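PDB 6HG6: L-glyceraldehyde 3-phosphate reductase from Clostridium beijerinckii, which acts as an NADPH-binding aldo-keto reductase that probably reduces aldehydes such as furfural. Local coordinates for residues H59-N64 with S95-Y100; L129-I134 with K161-G166; F135-M140 with E148-L153. All blocks are in the same frame, centred on the assembly; numbering follows the deposited sequence. Where two conformers were deposited one is given.

Contact 1. Residues H59-N64 with S95-Y100. With NDP (NADPH dihydro-nicotinamide-adenine-dinucleotide phosphate), chain B.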
loop_
_atom_site.group_PDB
_atom_site.type_symbol
_atom_site.label_atom_id
_atom_site.label_comp_id
_atom_site.label_asym_id
_atom_site.label_seq_id
_atom_site.Cartn_x
_atom_site.Cartn_y
_atom_site.Cartn_z
ATOM N N HIS A 59 -0.692 -6.510 7.343
ATOM C CA HIS A 59 -1.257 -5.214 6.923
ATOM C C HIS A 59 -2.125 -5.414 5.692
ATOM O O HIS A 59 -1.619 -5.927 4.682
ATOM C CB HIS A 59 -0.163 -4.186 6.748
ATOM C CG HIS A 59 -0.664 -2.904 6.209
ATOM N ND1 HIS A 59 -1.920 -2.389 6.592
ATOM C CD2 HIS A 59 -0.104 -1.990 5.387
ATOM C CE1 HIS A 59 -2.093 -1.229 5.962
ATOM N NE2 HIS A 59 -0.991 -0.944 5.255
ATOM N N PHE A 60 -3.402 -5.074 5.844
ATOM C CA PHE A 60 -4.434 -5.068 4.796
ATOM C C PHE A 60 -4.779 -3.615 4.505
ATOM O O PHE A 60 -5.199 -2.881 5.422
ATOM C CB PHE A 60 -5.647 -5.908 5.206
ATOM C CG PHE A 60 -5.306 -7.368 5.278
ATOM C CD1 PHE A 60 -4.786 -7.893 6.444
ATOM C CD2 PHE A 60 -5.421 -8.198 4.177
ATOM C CE1 PHE A 60 -4.421 -9.227 6.514
ATOM C CE2 PHE A 60 -5.050 -9.535 4.241
ATOM C CZ PHE A 60 -4.569 -10.055 5.418
ATOM N N ASP A 61 -4.606 -3.229 3.247
ATOM C CA ASP A 61 -4.805 -1.826 2.809
ATOM C C ASP A 61 -6.091 -1.736 2.001
ATOM O O ASP A 61 -6.265 -2.455 1.009
ATOM C CB ASP A 61 -3.604 -1.345 1.989
ATOM C CG ASP A 61 -3.705 0.100 1.564
ATOM O OD1 ASP A 61 -3.585 1.006 2.448
ATOM O OD2 ASP A 61 -4.063 0.303 0.367
ATOM N N LEU A 62 -6.975 -0.867 2.450
ATOM C CA LEU A 62 -8.234 -0.552 1.766
ATOM C C LEU A 62 -8.330 0.943 1.544
ATOM O O LEU A 62 -7.441 1.723 1.959
ATOM C CB LEU A 62 -9.389 -1.061 2.620
ATOM C CG LEU A 62 -9.434 -2.570 2.735
ATOM C CD1 LEU A 62 -8.736 -2.996 4.033
ATOM C CD2 LEU A 62 -10.856 -3.039 2.691
ATOM N N ALA A 63 -9.385 1.318 0.852
ATOM C CA ALA A 63 -9.801 2.702 0.627
ATOM C C ALA A 63 -11.317 2.625 0.502
ATOM O O ALA A 63 -11.879 1.558 0.131
ATOM C CB ALA A 63 -9.224 3.333 -0.621
ATOM N N ASN A 64 -11.937 3.751 0.759
ATOM C CA ASN A 64 -13.404 3.829 0.660
ATOM C C ASN A 64 -13.870 3.285 -0.695
ATOM O O ASN A 64 -14.848 2.504 -0.722
ATOM C CB ASN A 64 -13.931 5.234 0.962
ATOM C CG ASN A 64 -13.390 6.372 0.125
ATOM O OD1 ASN A 64 -12.593 6.175 -0.812
ATOM N ND2 ASN A 64 -13.863 7.570 0.464
ATOM N N SER A 95 -6.052 -0.322 7.091
ATOM C CA SER A 95 -6.122 1.094 6.698
ATOM C C SER A 95 -7.405 1.351 5.902
ATOM O O SER A 95 -7.963 0.433 5.264
ATOM C CB SER A 95 -4.948 1.491 5.871
ATOM O OG SER A 95 -4.952 0.715 4.665
ATOM N N THR A 96 -7.798 2.609 5.864
ATOM C CA THR A 96 -8.711 3.069 4.799
ATOM C C THR A 96 -8.332 4.521 4.483
ATOM O O THR A 96 -7.377 5.063 5.091
ATOM C CB THR A 96 -10.190 2.857 5.124
ATOM O OG1 THR A 96 -10.845 3.018 3.855
ATOM C CG2 THR A 96 -10.697 3.824 6.170
ATOM N N LYS A 97 -9.015 5.101 3.520
ATOM C CA LYS A 97 -8.661 6.404 2.955
ATOM C C LYS A 97 -9.928 7.087 2.459
ATOM O O LYS A 97 -10.916 6.415 2.170
ATOM C CB LYS A 97 -7.699 6.242 1.761
ATOM C CG LYS A 97 -6.679 5.121 1.891
ATOM C CD LYS A 97 -5.626 5.177 0.776
ATOM C CE LYS A 97 -4.614 4.061 0.830
ATOM N NZ LYS A 97 -5.234 2.800 0.365
ATOM N N ALA A 98 -9.820 8.398 2.350
ATOM C CA ALA A 98 -10.813 9.271 1.711
ATOM C C ALA A 98 -10.038 10.361 0.974
ATOM O O ALA A 98 -9.006 10.877 1.517
ATOM C CB ALA A 98 -11.724 9.849 2.763
ATOM N N GLY A 99 -10.470 10.693 -0.228
ATOM C CA GLY A 99 -9.843 11.788 -0.993
ATOM C C GLY A 99 -10.053 11.701 -2.486
ATOM O O GLY A 99 -9.924 12.747 -3.170
ATOM N N TYR A 100 -10.382 10.512 -2.997
ATOM C CA TYR A 100 -10.825 10.290 -4.383
ATOM C C TYR A 100 -12.350 10.211 -4.387
ATOM O O TYR A 100 -12.989 10.351 -3.327
ATOM C CB TYR A 100 -10.176 9.052 -5.031
ATOM C CG TYR A 100 -8.777 9.296 -5.562
ATOM C CD1 TYR A 100 -8.570 10.006 -6.728
ATOM C CD2 TYR A 100 -7.659 8.831 -4.887
ATOM C CE1 TYR A 100 -7.299 10.192 -7.264
ATOM C CE2 TYR A 100 -6.374 9.035 -5.383
ATOM C CZ TYR A 100 -6.200 9.744 -6.552
ATOM O OH TYR A 100 -4.943 9.947 -7.039
HETATM P PA NDP B . 0.914 -4.764 -7.998
HETATM O O1A NDP B . 1.685 -3.776 -8.809
HETATM O O2A NDP B . 1.518 -5.665 -6.969
HETATM O O5B NDP B . -0.033 -5.634 -8.965
HETATM C C5B NDP B . -0.865 -6.679 -8.394
HETATM C C4B NDP B . -1.335 -7.598 -9.491
HETATM O O4B NDP B . -0.167 -8.105 -10.186
HETATM C C3B NDP B . -2.120 -8.845 -9.061
HETATM O O3B NDP B . -3.523 -8.625 -8.949
HETATM C C2B NDP B . -1.794 -9.803 -10.199
HETATM O O2B NDP B . -2.620 -9.441 -11.302
HETATM C C1B NDP B . -0.339 -9.466 -10.500
HETATM N N9A NDP B . 0.655 -10.209 -9.735
HETATM C C8A NDP B . 0.892 -10.143 -8.384
HETATM N N7A NDP B . 1.895 -10.889 -7.993
HETATM C C5A NDP B . 2.354 -11.485 -9.159
HETATM C C6A NDP B . 3.404 -12.389 -9.412
HETATM N N6A NDP B . 4.211 -12.865 -8.467
HETATM N N1A NDP B . 3.602 -12.780 -10.698
HETATM C C2A NDP B . 2.786 -12.294 -11.645
HETATM N N3A NDP B . 1.774 -11.437 -11.524
HETATM C C4A NDP B . 1.606 -11.063 -10.243
HETATM O O3 NDP B . -0.173 -3.932 -7.137
HETATM P PN NDP B . -1.527 -3.144 -7.468
HETATM O O1N NDP B . -2.627 -4.152 -7.491
HETATM O O2N NDP B . -1.349 -2.206 -8.618
HETATM O O5D NDP B . -1.661 -2.257 -6.127
HETATM C C5D NDP B . -1.446 -2.923 -4.855
HETATM C C4D NDP B . -2.186 -2.173 -3.773
HETATM O O4D NDP B . -1.675 -0.830 -3.691
HETATM C C3D NDP B . -3.682 -1.959 -3.990
HETATM O O3D NDP B . -4.406 -3.143 -3.689
HETATM C C2D NDP B . -3.929 -0.802 -3.014
HETATM O O2D NDP B . -4.029 -1.287 -1.701
HETATM C C1D NDP B . -2.672 0.045 -3.186
HETATM N N1N NDP B . -2.868 1.163 -4.143
HETATM C C2N NDP B . -2.895 2.457 -3.682
HETATM C C3N NDP B . -3.338 3.501 -4.446
HETATM C C7N NDP B . -3.341 4.888 -3.860
HETATM O O7N NDP B . -3.056 5.075 -2.662
HETATM N N7N NDP B . -3.688 5.884 -4.675
HETATM C C4N NDP B . -3.797 3.189 -5.845
HETATM C C5N NDP B . -3.533 1.808 -6.301
HETATM C C6N NDP B . -3.027 0.904 -5.492
HETATM P P2B NDP B . -3.079 -10.624 -12.303
HETATM O O1X NDP B . -3.154 -11.979 -11.629
HETATM O O2X NDP B . -4.438 -10.169 -12.810
HETATM O O3X NDP B . -2.002 -10.567 -13.376
HETATM O O HOH W 1 -10.814 7.980 -1.664
#
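Asp61 and Lys97 meet at the mouth of the (β/α)8 barrel, where strand 59-61 runs beside strand 93-98 and both feed residues into the NADPH pocket. Their side chains cross at about a right angle. The carboxylate of Asp61 stands anti to its backbone N (chi1 -177°) and lies across the path of the lysine, which runs extended until a bend at its last torsion (chi4 75°) turns NZ toward Asp61. Lys97 NZ then reaches Asp61 OD2 at 2.8 Å, on the syn side of the carboxylate, and Leu62 O at 2.9 Å, from above the carbonyl plane; Tyr66 OH is a further partner. Asp61 OD2 is shared, since it also accepts the NADPH ribose hydroxyl O2D at 2.6 Å. The other oxygen, Asp61 OD1, takes a bond from Ser95 OG at 2.6 Å, delivered 47° out of the carboxylate plane, so both oxygens are gripped and the rotation of the group is fixed. Ser95 OG also lies at the edge of the His59 ring, 3.7 Å from His59 CE1, while His59 ND1 turns to Leu93 O. Asp61, Tyr66, Lys97 and nearby His138 occupy positions consistent with the Asp-Tyr-Lys-His tetrad of aldo-keto reductases. Past the end of strand 59-61 the chain stays paired with strand 93-98: Asn64 N donates to Lys97 O at 3.2 Å. Asn64 ND2 is held by Ser119 OG and Tyr115 OH, whereas Asn64 OD1 accepts from a water at 2.7 Å, and that water accepts from Tyr100 N at 2.9 Å.

Contact 2. Residues L129-I134 with K161-G166; sequences LEYVDI and KALYAG. With EDO (1,2-ethanediol), chain G.
Val132 and Ala162 lie abreast in parallel strands, and the backbone here is tightly laced. Val132 N donates to Lys161 O at 3.0 Å, Val132 O takes Leu163 N at 3.0 Å in its carbonyl plane, and Asp133 O accepts Tyr164 N at 2.9 Å. Asp133 O also lies in plane at the edge of the Tyr164 ring, 3.4 Å from Tyr164 CD1. Buried in this tight part, the Asp133 side chain runs beside that of Leu163, pointing the same way, with Asp133 OD1 at 3.5 Å from Leu163 CD1; Asp133 OD2 is held by Ile94 N and a salt bridge to Arg89. Further along, the CG2 branch of Ile134 settles over the bare backbone of Gly166. These are neighbouring strands of the β-α-β unit in which helix 146-158 links strand 132-137 to strand 162-168 of the TIM barrel; both chains kink, at Asp133 and at Leu163, where the backbone angles turn helical. The other side of the contact is looser and more open to solvent. Tyr131, its CG between backbone N and carbonyl carbon (chi1 57°), receives exposed Leu163, with Leu163 CD2 over one face of the ring, offset toward the rim, and Leu163 CD1 3.6 Å from Tyr131 CE1. At the far end, a 1,2-ethanediol, probably from the crystallisation liquor, takes a weak bond through its O1 from Glu130 N at 3.3 Å.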
loop_
_atom_site.group_PDB
_atom_site.type_symbol
_atom_site.label_atom_id
_atom_site.label_comp_id
_atom_site.label_asym_id
_atom_site.label_seq_id
_atom_site.Cartn_x
_atom_site.Cartn_y
_atom_site.Cartn_z
ATOM N N LEU A 129 -15.743 -2.106 12.109
ATOM C CA LEU A 129 -14.602 -1.811 13.008
ATOM C C LEU A 129 -14.938 -0.620 13.905
ATOM O O LEU A 129 -15.745 0.271 13.505
ATOM C CB LEU A 129 -13.347 -1.444 12.202
ATOM C CG LEU A 129 -12.691 -2.564 11.390
ATOM C CD1 LEU A 129 -11.597 -2.015 10.493
ATOM C CD2 LEU A 129 -12.206 -3.665 12.298
ATOM N N GLU A 130 -14.294 -0.598 15.058
ATOM C CA GLU A 130 -14.330 0.544 15.998
ATOM C C GLU A 130 -13.350 1.612 15.503
ATOM O O GLU A 130 -13.613 2.803 15.672
ATOM C CB GLU A 130 -13.982 0.057 17.402
ATOM C CG GLU A 130 -14.432 1.004 18.486
ATOM C CD GLU A 130 -15.933 1.167 18.654
ATOM O OE1 GLU A 130 -16.680 0.195 18.320
ATOM O OE2 GLU A 130 -16.357 2.289 19.091
ATOM N N TYR A 131 -12.249 1.188 14.892
ATOM C CA TYR A 131 -11.228 2.095 14.368
ATOM C C TYR A 131 -10.430 1.384 13.314
ATOM O O TYR A 131 -10.371 0.179 13.319
ATOM C CB TYR A 131 -10.294 2.606 15.462
ATOM C CG TYR A 131 -9.595 1.537 16.241
ATOM C CD1 TYR A 131 -8.410 0.979 15.822
ATOM C CD2 TYR A 131 -10.120 1.095 17.449
ATOM C CE1 TYR A 131 -7.782 -0.004 16.552
ATOM C CE2 TYR A 131 -9.494 0.098 18.182
ATOM C CZ TYR A 131 -8.325 -0.469 17.722
ATOM O OH TYR A 131 -7.682 -1.428 18.463
ATOM N N VAL A 132 -9.846 2.171 12.447
ATOM C CA VAL A 132 -8.804 1.676 11.532
ATOM C C VAL A 132 -7.435 1.989 12.171
ATOM O O VAL A 132 -7.300 2.929 12.997
ATOM C CB VAL A 132 -8.901 2.276 10.128
ATOM C CG1 VAL A 132 -10.139 1.761 9.416
ATOM C CG2 VAL A 132 -8.810 3.803 10.127
ATOM N N ASP A 133 -6.429 1.239 11.802
ATOM C CA ASP A 133 -5.068 1.491 12.347
ATOM C C ASP A 133 -4.501 2.740 11.706
ATOM O O ASP A 133 -3.841 3.499 12.430
ATOM C CB ASP A 133 -4.185 0.267 12.141
ATOM C CG ASP A 133 -4.792 -0.906 12.895
ATOM O OD1 ASP A 133 -4.579 -1.004 14.113
ATOM O OD2 ASP A 133 -5.541 -1.678 12.252
ATOM N N ILE A 134 -4.702 2.889 10.390
ATOM C CA ILE A 134 -4.177 4.033 9.617
ATOM C C ILE A 134 -5.331 4.601 8.833
ATOM O O ILE A 134 -5.959 3.872 8.047
ATOM C CB ILE A 134 -2.981 3.654 8.718
ATOM C CG1 ILE A 134 -1.891 2.915 9.502
ATOM C CG2 ILE A 134 -2.475 4.927 8.065
ATOM C CD1 ILE A 134 -0.868 2.219 8.595
ATOM N N LYS A 161 -11.248 6.918 16.200
ATOM C CA LYS A 161 -11.656 6.201 14.973
ATOM C C LYS A 161 -10.459 5.779 14.123
ATOM O O LYS A 161 -10.667 4.967 13.170
ATOM C CB LYS A 161 -12.671 7.053 14.227
ATOM C CG LYS A 161 -14.005 7.119 14.923
ATOM C CD LYS A 161 -14.937 8.080 14.267
ATOM C CE LYS A 161 -16.287 8.105 14.979
ATOM N NZ LYS A 161 -17.158 9.108 14.340
ATOM N N ALA A 162 -9.252 6.263 14.448
ATOM C CA ALA A 162 -8.003 5.917 13.748
ATOM C C ALA A 162 -6.872 5.944 14.756
ATOM O O ALA A 162 -6.895 6.811 15.616
ATOM C CB ALA A 162 -7.699 6.870 12.603
ATOM N N LEU A 163 -5.943 5.000 14.694
ATOM C CA LEU A 163 -4.782 5.052 15.623
ATOM C C LEU A 163 -3.746 6.039 15.102
ATOM O O LEU A 163 -3.160 6.747 15.904
ATOM C CB LEU A 163 -4.173 3.670 15.779
ATOM C CG LEU A 163 -5.092 2.666 16.453
ATOM C CD1 LEU A 163 -4.399 1.336 16.699
ATOM C CD2 LEU A 163 -5.586 3.216 17.768
ATOM N N TYR A 164 -3.516 6.022 13.799
ATOM C CA TYR A 164 -2.489 6.846 13.147
ATOM C C TYR A 164 -3.032 7.481 11.884
ATOM O O TYR A 164 -3.921 6.892 11.247
ATOM C CB TYR A 164 -1.319 5.970 12.732
ATOM C CG TYR A 164 -0.562 5.266 13.840
ATOM C CD1 TYR A 164 -0.913 3.980 14.185
ATOM C CD2 TYR A 164 0.603 5.772 14.400
ATOM C CE1 TYR A 164 -0.204 3.252 15.126
ATOM C CE2 TYR A 164 1.345 5.049 15.341
ATOM C CZ TYR A 164 0.958 3.753 15.663
ATOM O OH TYR A 164 1.670 3.002 16.545
ATOM N N ALA A 165 -2.511 8.662 11.547
ATOM C CA ALA A 165 -2.787 9.320 10.251
ATOM C C ALA A 165 -1.711 8.927 9.234
ATOM O O ALA A 165 -0.536 8.680 9.575
ATOM C CB ALA A 165 -2.821 10.825 10.414
ATOM N N GLY A 166 -2.127 8.874 7.988
ATOM C CA GLY A 166 -1.234 8.725 6.839
ATOM C C GLY A 166 -1.672 9.676 5.747
ATOM O O GLY A 166 -2.837 10.169 5.790
HETATM C C1 EDO G . -13.674 -4.929 16.077
HETATM O O1 EDO G . -13.287 -3.561 16.127
HETATM C C2 EDO G . -12.792 -5.766 15.234
HETATM O O2 EDO G . -13.471 -6.800 14.528
#

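Contact 3. Residues F135-M140 with E148-L153; sequences FYHHRM and ESMMAL. With NDP (NADPH dihydro-nicotinamide-adenine-dinucleotide phosphate), chain B.
Phe135 to His137 run almost exactly antiparallel to the helix segment 148-153, at 174° between the directions, with the two axes 9.0 Å apart at closest approach. Phe135 and His137 both point toward the helix, while Tyr136 between them points away, into the barrel, where its side chain comes close to Asp61 and Gln193. Leu153 reaches across to both outward residues: Leu153 CD2 lies against Phe135 CD2 at 3.7 Å, the two side chains crossing at a slant, and also by the His137 backbone N, while Leu153 CD1 is 4.1 Å from His137 CB. The imidazole of His137, its CG anti to the backbone N (chi1 -172°), is set between several neighbours. Ser149 CB makes a CH-π contact over one face, 4.1 Å from the His137 ring centroid and 25° off the normal, toward the rim of the ring, and the carbonyl carbon of Arg139 lies over the rim of the opposite face. Met150 starts out pointing away from the strand, but bends at chi2 and chi3 bring Met150 CE back to 3.9 Å from His137 ND1, the two side chains lying about at right angles. His137 ND1 and Ser149 OG find their partners outside this interface: Tyr170 OH and Gly111 O. What joins strand and helix is therefore van der Waals and CH-π packing. Ile116 and Leu120 of helix 113-127 extend the apolar layer around Phe135. Just past the strand, His138 turns its ring edge to the nicotinamide carboxamide, with His138 NE2 at 3.4 Å from N7N of NADPH. A helix packed antiparallel on the outside of its strand is the hallmark of the (β/α)8 barrel, and here, as in aldo-keto reductases, the C-terminal strand ends line the NADPH site.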
loop_
_atom_site.group_PDB
_atom_site.type_symbol
_atom_site.label_atom_id
_atom_site.label_comp_id
_atom_site.label_asym_id
_atom_site.label_seq_id
_atom_site.Cartn_x
_atom_site.Cartn_y
_atom_site.Cartn_z
ATOM N N PHE A 135 -5.501 5.897 8.935
ATOM C CA PHE A 135 -6.493 6.601 8.097
ATOM C C PHE A 135 -5.755 7.623 7.245
ATOM O O PHE A 135 -5.081 8.490 7.768
ATOM C CB PHE A 135 -7.571 7.234 8.964
ATOM C CG PHE A 135 -8.633 7.947 8.171
ATOM C CD1 PHE A 135 -9.279 7.327 7.131
ATOM C CD2 PHE A 135 -9.028 9.222 8.515
ATOM C CE1 PHE A 135 -10.290 7.969 6.430
ATOM C CE2 PHE A 135 -10.069 9.849 7.849
ATOM C CZ PHE A 135 -10.680 9.236 6.792
ATOM N N TYR A 136 -5.939 7.527 5.935
ATOM C CA TYR A 136 -5.198 8.364 4.982
ATOM C C TYR A 136 -6.053 9.412 4.291
ATOM O O TYR A 136 -7.194 9.106 3.933
ATOM C CB TYR A 136 -4.740 7.520 3.806
ATOM C CG TYR A 136 -3.612 6.560 4.052
ATOM C CD1 TYR A 136 -3.852 5.241 4.404
ATOM C CD2 TYR A 136 -2.319 6.941 3.779
ATOM C CE1 TYR A 136 -2.826 4.321 4.493
ATOM C CE2 TYR A 136 -1.272 6.051 3.900
ATOM C CZ TYR A 136 -1.530 4.733 4.238
ATOM O OH TYR A 136 -0.497 3.851 4.344
ATOM N N HIS A 137 -5.465 10.583 4.084
ATOM C CA HIS A 137 -5.923 11.512 3.036
ATOM C C HIS A 137 -5.372 10.889 1.733
ATOM O O HIS A 137 -4.167 10.693 1.605
ATOM C CB HIS A 137 -5.508 12.949 3.281
ATOM C CG HIS A 137 -6.157 13.889 2.312
ATOM N ND1 HIS A 137 -5.557 15.050 1.875
ATOM C CD2 HIS A 137 -7.359 13.812 1.689
ATOM C CE1 HIS A 137 -6.350 15.697 1.047
ATOM N NE2 HIS A 137 -7.487 14.950 0.895
ATOM N N HIS A 138 -6.267 10.501 0.835
ATOM C CA HIS A 138 -5.951 9.630 -0.318
ATOM C C HIS A 138 -5.138 10.340 -1.408
ATOM O O HIS A 138 -4.452 9.661 -2.174
ATOM C CB HIS A 138 -7.259 9.043 -0.840
ATOM C CG HIS A 138 -7.117 7.772 -1.602
ATOM N ND1 HIS A 138 -8.219 7.014 -1.920
ATOM C CD2 HIS A 138 -6.040 7.137 -2.119
ATOM C CE1 HIS A 138 -7.832 5.964 -2.607
ATOM N NE2 HIS A 138 -6.507 6.024 -2.765
ATOM N N ARG A 139 -5.267 11.656 -1.544
ATOM C CA ARG A 139 -4.505 12.430 -2.541
ATOM C C ARG A 139 -4.520 13.898 -2.120
ATOM O O ARG A 139 -5.383 14.305 -1.308
ATOM C CB ARG A 139 -5.105 12.304 -3.945
ATOM C CG ARG A 139 -6.588 12.679 -4.020
ATOM C CD ARG A 139 -6.994 13.288 -5.327
ATOM N NE ARG A 139 -8.447 13.315 -5.551
ATOM C CZ ARG A 139 -9.008 13.507 -6.725
ATOM N NH1 ARG A 139 -8.273 13.746 -7.799
ATOM N NH2 ARG A 139 -10.323 13.493 -6.850
ATOM N N MET A 140 -3.635 14.681 -2.705
ATOM C CA MET A 140 -3.614 16.122 -2.421
ATOM C C MET A 140 -4.876 16.795 -2.997
ATOM O O MET A 140 -5.351 16.427 -4.077
ATOM C CB MET A 140 -2.360 16.761 -3.010
ATOM C CG MET A 140 -1.079 16.196 -2.429
ATOM S SD MET A 140 0.392 17.047 -2.997
ATOM C CE MET A 140 0.562 16.489 -4.692
ATOM N N GLU A 148 -7.313 22.176 6.747
ATOM C CA GLU A 148 -8.663 21.571 6.870
ATOM C C GLU A 148 -8.565 20.066 6.721
ATOM O O GLU A 148 -9.172 19.357 7.537
ATOM C CB GLU A 148 -9.676 22.185 5.909
ATOM C CG GLU A 148 -11.028 21.504 6.007
ATOM C CD GLU A 148 -12.146 22.163 5.191
ATOM O OE1 GLU A 148 -12.014 23.357 4.800
ATOM O OE2 GLU A 148 -13.151 21.478 4.954
ATOM N N SER A 149 -7.881 19.560 5.694
ATOM C CA SER A 149 -7.757 18.109 5.451
ATOM C C SER A 149 -6.984 17.446 6.601
ATOM O O SER A 149 -7.391 16.389 7.093
ATOM C CB SER A 149 -7.114 17.831 4.103
ATOM O OG SER A 149 -7.766 18.544 3.071
ATOM N N MET A 150 -5.928 18.089 7.061
ATOM C CA MET A 150 -5.086 17.511 8.133
ATOM C C MET A 150 -5.850 17.565 9.470
ATOM O O MET A 150 -5.786 16.582 10.226
ATOM C CB MET A 150 -3.737 18.235 8.225
ATOM C CG MET A 150 -2.840 18.026 6.982
ATOM S SD MET A 150 -2.568 16.294 6.499
ATOM C CE MET A 150 -3.843 16.030 5.262
ATOM N N MET A 151 -6.600 18.617 9.728
ATOM C CA MET A 151 -7.417 18.689 10.975
ATOM C C MET A 151 -8.490 17.599 10.947
ATOM O O MET A 151 -8.863 17.108 12.020
ATOM C CB MET A 151 -8.021 20.083 11.166
ATOM C CG MET A 151 -6.997 21.074 11.635
ATOM S SD MET A 151 -7.687 22.735 11.934
ATOM C CE MET A 151 -8.793 22.244 13.258
ATOM N N ALA A 152 -8.980 17.212 9.768
ATOM C CA ALA A 152 -9.945 16.108 9.631
ATOM C C ALA A 152 -9.267 14.801 10.043
ATOM O O ALA A 152 -9.881 14.024 10.789
ATOM C CB ALA A 152 -10.509 16.059 8.213
ATOM N N LEU A 153 -8.027 14.538 9.597
ATOM C CA LEU A 153 -7.307 13.314 10.028
ATOM C C LEU A 153 -7.129 13.375 11.551
ATOM O O LEU A 153 -7.286 12.352 12.258
ATOM C CB LEU A 153 -5.960 13.221 9.327
ATOM C CG LEU A 153 -5.979 13.090 7.809
ATOM C CD1 LEU A 153 -4.590 12.817 7.279
ATOM C CD2 LEU A 153 -6.897 11.979 7.394
HETATM P PA NDP B . 0.914 -4.764 -7.998
HETATM O O1A NDP B . 1.685 -3.776 -8.809
HETATM O O2A NDP B . 1.518 -5.665 -6.969
HETATM O O5B NDP B . -0.033 -5.634 -8.965
HETATM C C5B NDP B . -0.865 -6.679 -8.394
HETATM C C4B NDP B . -1.335 -7.598 -9.491
HETATM O O4B NDP B . -0.167 -8.105 -10.186
HETATM C C3B NDP B . -2.120 -8.845 -9.061
HETATM O O3B NDP B . -3.523 -8.625 -8.949
HETATM C C2B NDP B . -1.794 -9.803 -10.199
HETATM O O2B NDP B . -2.620 -9.441 -11.302
HETATM C C1B NDP B . -0.339 -9.466 -10.500
HETATM N N9A NDP B . 0.655 -10.209 -9.735
HETATM C C8A NDP B . 0.892 -10.143 -8.384
HETATM N N7A NDP B . 1.895 -10.889 -7.993
HETATM C C5A NDP B . 2.354 -11.485 -9.159
HETATM C C6A NDP B . 3.404 -12.389 -9.412
HETATM N N6A NDP B . 4.211 -12.865 -8.467
HETATM N N1A NDP B . 3.602 -12.780 -10.698
HETATM C C2A NDP B . 2.786 -12.294 -11.645
HETATM N N3A NDP B . 1.774 -11.437 -11.524
HETATM C C4A NDP B . 1.606 -11.063 -10.243
HETATM O O3 NDP B . -0.173 -3.932 -7.137
HETATM P PN NDP B . -1.527 -3.144 -7.468
HETATM O O1N NDP B . -2.627 -4.152 -7.491
HETATM O O2N NDP B . -1.349 -2.206 -8.618
HETATM O O5D NDP B . -1.661 -2.257 -6.127
HETATM C C5D NDP B . -1.446 -2.923 -4.855
HETATM C C4D NDP B . -2.186 -2.173 -3.773
HETATM O O4D NDP B . -1.675 -0.830 -3.691
HETATM C C3D NDP B . -3.682 -1.959 -3.990
HETATM O O3D NDP B . -4.406 -3.143 -3.689
HETATM C C2D NDP B . -3.929 -0.802 -3.014
HETATM O O2D NDP B . -4.029 -1.287 -1.701
HETATM C C1D NDP B . -2.672 0.045 -3.186
HETATM N N1N NDP B . -2.868 1.163 -4.143
HETATM C C2N NDP B . -2.895 2.457 -3.682
HETATM C C3N NDP B . -3.338 3.501 -4.446
HETATM C C7N NDP B . -3.341 4.888 -3.860
HETATM O O7N NDP B . -3.056 5.075 -2.662
HETATM N N7N NDP B . -3.688 5.884 -4.675
HETATM C C4N NDP B . -3.797 3.189 -5.845
HETATM C C5N NDP B . -3.533 1.808 -6.301
HETATM C C6N NDP B . -3.027 0.904 -5.492
HETATM P P2B NDP B . -3.079 -10.624 -12.303
HETATM O O1X NDP B . -3.154 -11.979 -11.629
HETATM O O2X NDP B . -4.438 -10.169 -12.810
HETATM O O3X NDP B . -2.002 -10.567 -13.376
#

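Contacts 1 and 2 each join neighbouring parallel strands, whereas contact 3 sets a helix against the outside of the barrel; strand 132-137 serves both contacts 2 and 3 and lies next to strand 93-98 of contact 1. Thr96 N to Ile134 O and Gly166 N to Phe135 O, probable hydrogen bonds, help join the strands of the three contacts in one sheet. Contact 1 is wholly buried and charged, centred on a salt bridge that one ribose hydroxyl joins. Contact 3 is also buried but mainly apolar, and touches NADPH through His138, whose ring packs on Tyr100 of contact 1. Contact 2, farther from NADPH, is mostly backbone pairing and opens to solvent at one side.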